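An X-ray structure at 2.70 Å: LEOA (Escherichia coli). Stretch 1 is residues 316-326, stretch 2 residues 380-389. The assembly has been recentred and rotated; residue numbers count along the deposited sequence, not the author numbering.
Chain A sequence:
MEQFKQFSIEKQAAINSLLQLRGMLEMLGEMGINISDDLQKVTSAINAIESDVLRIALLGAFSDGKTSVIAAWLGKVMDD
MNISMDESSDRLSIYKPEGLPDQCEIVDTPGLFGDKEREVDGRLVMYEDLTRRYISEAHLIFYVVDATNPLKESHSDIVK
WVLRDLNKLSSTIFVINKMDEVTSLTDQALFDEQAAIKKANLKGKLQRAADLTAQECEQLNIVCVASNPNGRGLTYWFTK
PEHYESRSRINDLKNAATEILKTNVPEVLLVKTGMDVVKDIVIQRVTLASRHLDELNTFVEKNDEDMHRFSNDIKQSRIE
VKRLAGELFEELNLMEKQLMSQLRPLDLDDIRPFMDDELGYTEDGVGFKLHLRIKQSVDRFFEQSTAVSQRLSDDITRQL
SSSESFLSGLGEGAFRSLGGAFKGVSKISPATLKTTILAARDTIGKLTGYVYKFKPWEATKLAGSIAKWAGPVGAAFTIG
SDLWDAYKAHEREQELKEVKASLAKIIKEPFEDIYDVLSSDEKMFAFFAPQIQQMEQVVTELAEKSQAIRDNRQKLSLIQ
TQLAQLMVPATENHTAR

Stretch 1 (316-326) QSRIEVKRLAG
Stretch 2 (380-389) RFFEQSTAVS

What fills the apolar centre of the contact? Two knobs do, one from each helix. Leu 324 (chi1 m, chi2 t) sits among Phe 381, Gln 384, Ser 385 and Val 388, while Val 388 (chi1 t) sits among Ser 317, Glu 320, Val 321 and Leu 324. Both point their CA-to-CB bonds toward the partner helix. Val 388 CG1 lies 4.0 Å from Val 321 CG2, and Val 388 CG2 lies 4.4 Å from Leu 324 CD1, so the methyls pack by dispersion and shed water together.

How does Phe 381 join this core? Its CA-to-CB bond points sideways, but chi1 t (168°) and chi2 43° bring the ring nearer. Phe 381 CE1 comes 3.3 Å from Leu 324 CB, and Phe 381 CZ lies 3.7 Å from Ala 325 CB. Ala 325 CA stands 4.1 Å from the Phe 381 ring centroid, 29° off the normal, a CH-pi contact over the face.

What backbone arrangement holds these groups in place? Both stretches are helical throughout, with phi near -65° and psi near -40°, and run antiparallel at 174°, their axes 9.8 Å apart at closest approach. The CA-CA register is Ser 317 to Val 388 at 6.3 Å, Val 321 to Ser 385 at 5.8 Å and Leu 324 to Phe 381 at 6.7 Å. Small Ser 385 accompanies the tightest of these pairings, its CB 4.1 Å from Val 321 CG2.

What happens at the polar edge? No hydrogen bond crosses between the stretches; polar side chains contribute packing instead. Glu 320 (chi1 t, chi2 t) lays its CD 3.7 Å from Val 388 CG2, and Gln 384 (chi1 m, chi2 t) brings OE1 to 3.8 Å from Leu 324 CD2. Ser 317 and Ser 385 satisfy their hydroxyls elsewhere in the structure.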

# COMPACT_ATOMS: atom_id res chain seq x y z
N GLN A 316 12.24 22.15 -21.51
CA GLN A 316 12.54 21.63 -22.82
C GLN A 316 11.75 22.38 -23.86
O GLN A 316 12.28 22.78 -24.88
CB GLN A 316 12.22 20.14 -22.90
CG GLN A 316 13.06 19.29 -21.95
CD GLN A 316 14.53 19.32 -22.28
OE1 GLN A 316 14.92 19.24 -23.45
NE2 GLN A 316 15.37 19.44 -21.25
N SER A 317 10.48 22.56 -23.59
CA SER A 317 9.65 23.46 -24.34
C SER A 317 10.34 24.79 -24.59
O SER A 317 10.56 25.19 -25.74
CB SER A 317 8.36 23.70 -23.57
OG SER A 317 7.57 22.53 -23.63
N ARG A 318 10.73 25.47 -23.52
CA ARG A 318 11.34 26.76 -23.71
C ARG A 318 12.58 26.66 -24.57
O ARG A 318 12.79 27.48 -25.43
CB ARG A 318 11.67 27.41 -22.38
CG ARG A 318 10.44 27.71 -21.55
CD ARG A 318 10.62 28.94 -20.69
NE ARG A 318 10.21 28.69 -19.31
CZ ARG A 318 9.22 29.30 -18.68
NH1 ARG A 318 8.46 30.21 -19.28
NH2 ARG A 318 8.98 28.99 -17.43
N ILE A 319 13.40 25.64 -24.33
CA ILE A 319 14.63 25.44 -25.11
C ILE A 319 14.32 25.24 -26.58
O ILE A 319 15.05 25.69 -27.44
CB ILE A 319 15.39 24.21 -24.59
CG1 ILE A 319 16.21 24.61 -23.38
CG2 ILE A 319 16.29 23.59 -25.65
CD1 ILE A 319 16.75 23.42 -22.62
N GLU A 320 13.22 24.56 -26.87
CA GLU A 320 12.84 24.31 -28.23
C GLU A 320 12.37 25.58 -28.95
O GLU A 320 12.81 25.88 -30.05
CB GLU A 320 11.78 23.23 -28.31
CG GLU A 320 11.74 22.61 -29.68
CD GLU A 320 10.75 21.50 -29.80
OE1 GLU A 320 10.38 20.91 -28.74
OE2 GLU A 320 10.35 21.22 -30.97
N VAL A 321 11.49 26.34 -28.32
CA VAL A 321 11.04 27.58 -28.88
C VAL A 321 12.20 28.52 -29.13
O VAL A 321 12.25 29.16 -30.18
CB VAL A 321 10.01 28.22 -27.96
CG1 VAL A 321 9.78 29.70 -28.30
CG2 VAL A 321 8.72 27.41 -28.06
N LYS A 322 13.12 28.62 -28.19
CA LYS A 322 14.28 29.45 -28.42
C LYS A 322 15.01 29.02 -29.69
O LYS A 322 15.45 29.86 -30.46
CB LYS A 322 15.21 29.39 -27.22
CG LYS A 322 14.78 30.31 -26.08
CD LYS A 322 15.28 29.81 -24.74
CE LYS A 322 15.27 30.96 -23.74
NZ LYS A 322 15.15 30.52 -22.32
N ARG A 323 15.10 27.72 -29.92
CA ARG A 323 15.80 27.21 -31.08
C ARG A 323 15.08 27.57 -32.37
O ARG A 323 15.71 27.91 -33.37
CB ARG A 323 16.01 25.70 -30.99
CG ARG A 323 17.38 25.28 -31.52
CD ARG A 323 17.55 23.78 -31.75
NE ARG A 323 16.99 22.97 -30.67
CZ ARG A 323 15.84 22.30 -30.74
NH1 ARG A 323 15.10 22.33 -31.86
NH2 ARG A 323 15.41 21.59 -29.69
N LEU A 324 13.76 27.52 -32.34
CA LEU A 324 12.96 27.95 -33.48
C LEU A 324 13.03 29.46 -33.73
O LEU A 324 13.05 29.89 -34.86
CB LEU A 324 11.50 27.57 -33.28
CG LEU A 324 11.26 26.08 -33.16
CD1 LEU A 324 9.84 25.81 -32.75
CD2 LEU A 324 11.61 25.37 -34.46
N ALA A 325 13.04 30.25 -32.66
CA ALA A 325 13.13 31.68 -32.80
C ALA A 325 14.40 32.07 -33.52
O ALA A 325 14.39 33.00 -34.33
CB ALA A 325 13.08 32.36 -31.45
N GLY A 326 15.48 31.35 -33.23
CA GLY A 326 16.77 31.60 -33.82
C GLY A 326 16.83 31.18 -35.27
O GLY A 326 17.29 31.95 -36.11
N ARG A 380 4.84 30.53 -39.89
CA ARG A 380 5.36 29.16 -39.75
C ARG A 380 5.97 28.91 -38.36
O ARG A 380 5.82 27.82 -37.80
CB ARG A 380 6.36 28.84 -40.85
CG ARG A 380 6.77 27.38 -40.98
CD ARG A 380 7.36 27.14 -42.37
NE ARG A 380 8.39 26.10 -42.43
CZ ARG A 380 9.19 25.87 -43.48
NH1 ARG A 380 9.09 26.60 -44.59
NH2 ARG A 380 10.10 24.90 -43.42
N PHE A 381 6.64 29.91 -37.82
CA PHE A 381 7.26 29.81 -36.49
C PHE A 381 6.17 29.82 -35.42
O PHE A 381 6.13 28.95 -34.56
CB PHE A 381 8.25 30.95 -36.26
CG PHE A 381 8.72 31.09 -34.84
CD1 PHE A 381 9.05 29.99 -34.08
CD2 PHE A 381 8.82 32.34 -34.25
CE1 PHE A 381 9.47 30.14 -32.78
CE2 PHE A 381 9.25 32.48 -32.95
CZ PHE A 381 9.58 31.39 -32.21
N PHE A 382 5.28 30.78 -35.51
CA PHE A 382 4.14 30.86 -34.62
C PHE A 382 3.37 29.51 -34.56
O PHE A 382 2.85 29.12 -33.51
CB PHE A 382 3.26 32.05 -35.01
CG PHE A 382 2.21 32.41 -34.00
CD1 PHE A 382 2.44 32.28 -32.63
CD2 PHE A 382 1.00 32.92 -34.40
CE1 PHE A 382 1.47 32.61 -31.69
CE2 PHE A 382 0.02 33.26 -33.47
CZ PHE A 382 0.26 33.11 -32.11
N GLU A 383 3.35 28.76 -35.64
CA GLU A 383 2.65 27.49 -35.64
C GLU A 383 3.50 26.38 -35.03
O GLU A 383 3.06 25.67 -34.14
CB GLU A 383 2.23 27.14 -37.07
CG GLU A 383 1.25 28.16 -37.66
CD GLU A 383 1.14 28.09 -39.19
OE1 GLU A 383 1.62 27.07 -39.76
OE2 GLU A 383 0.58 29.05 -39.79
N GLN A 384 4.73 26.23 -35.50
CA GLN A 384 5.65 25.29 -34.89
C GLN A 384 5.71 25.54 -33.37
O GLN A 384 5.57 24.62 -32.58
CB GLN A 384 7.06 25.42 -35.50
CG GLN A 384 7.19 24.93 -36.94
CD GLN A 384 8.64 24.98 -37.49
OE1 GLN A 384 9.36 25.99 -37.40
NE2 GLN A 384 9.05 23.88 -38.09
N SER A 385 5.86 26.80 -32.98
CA SER A 385 5.94 27.15 -31.56
C SER A 385 4.61 26.98 -30.81
O SER A 385 4.60 26.60 -29.65
CB SER A 385 6.49 28.57 -31.36
OG SER A 385 5.45 29.53 -31.42
N THR A 386 3.49 27.27 -31.45
CA THR A 386 2.18 26.92 -30.86
C THR A 386 2.05 25.38 -30.70
O THR A 386 1.45 24.91 -29.77
CB THR A 386 0.99 27.51 -31.67
OG1 THR A 386 0.94 28.94 -31.47
CG2 THR A 386 -0.35 26.91 -31.24
N ALA A 387 2.63 24.60 -31.60
CA ALA A 387 2.54 23.16 -31.49
C ALA A 387 3.39 22.63 -30.34
O ALA A 387 3.06 21.59 -29.79
CB ALA A 387 2.95 22.49 -32.79
N VAL A 388 4.47 23.33 -30.00
CA VAL A 388 5.31 22.96 -28.86
C VAL A 388 4.51 23.08 -27.58
O VAL A 388 4.50 22.19 -26.73
CB VAL A 388 6.58 23.84 -28.78
CG1 VAL A 388 7.23 23.81 -27.39
CG2 VAL A 388 7.58 23.42 -29.85
N SER A 389 3.83 24.21 -27.44
CA SER A 389 3.03 24.47 -26.28
C SER A 389 1.84 23.51 -26.21
O SER A 389 1.30 23.24 -25.13
CB SER A 389 2.54 25.91 -26.30
OG SER A 389 1.32 25.96 -26.97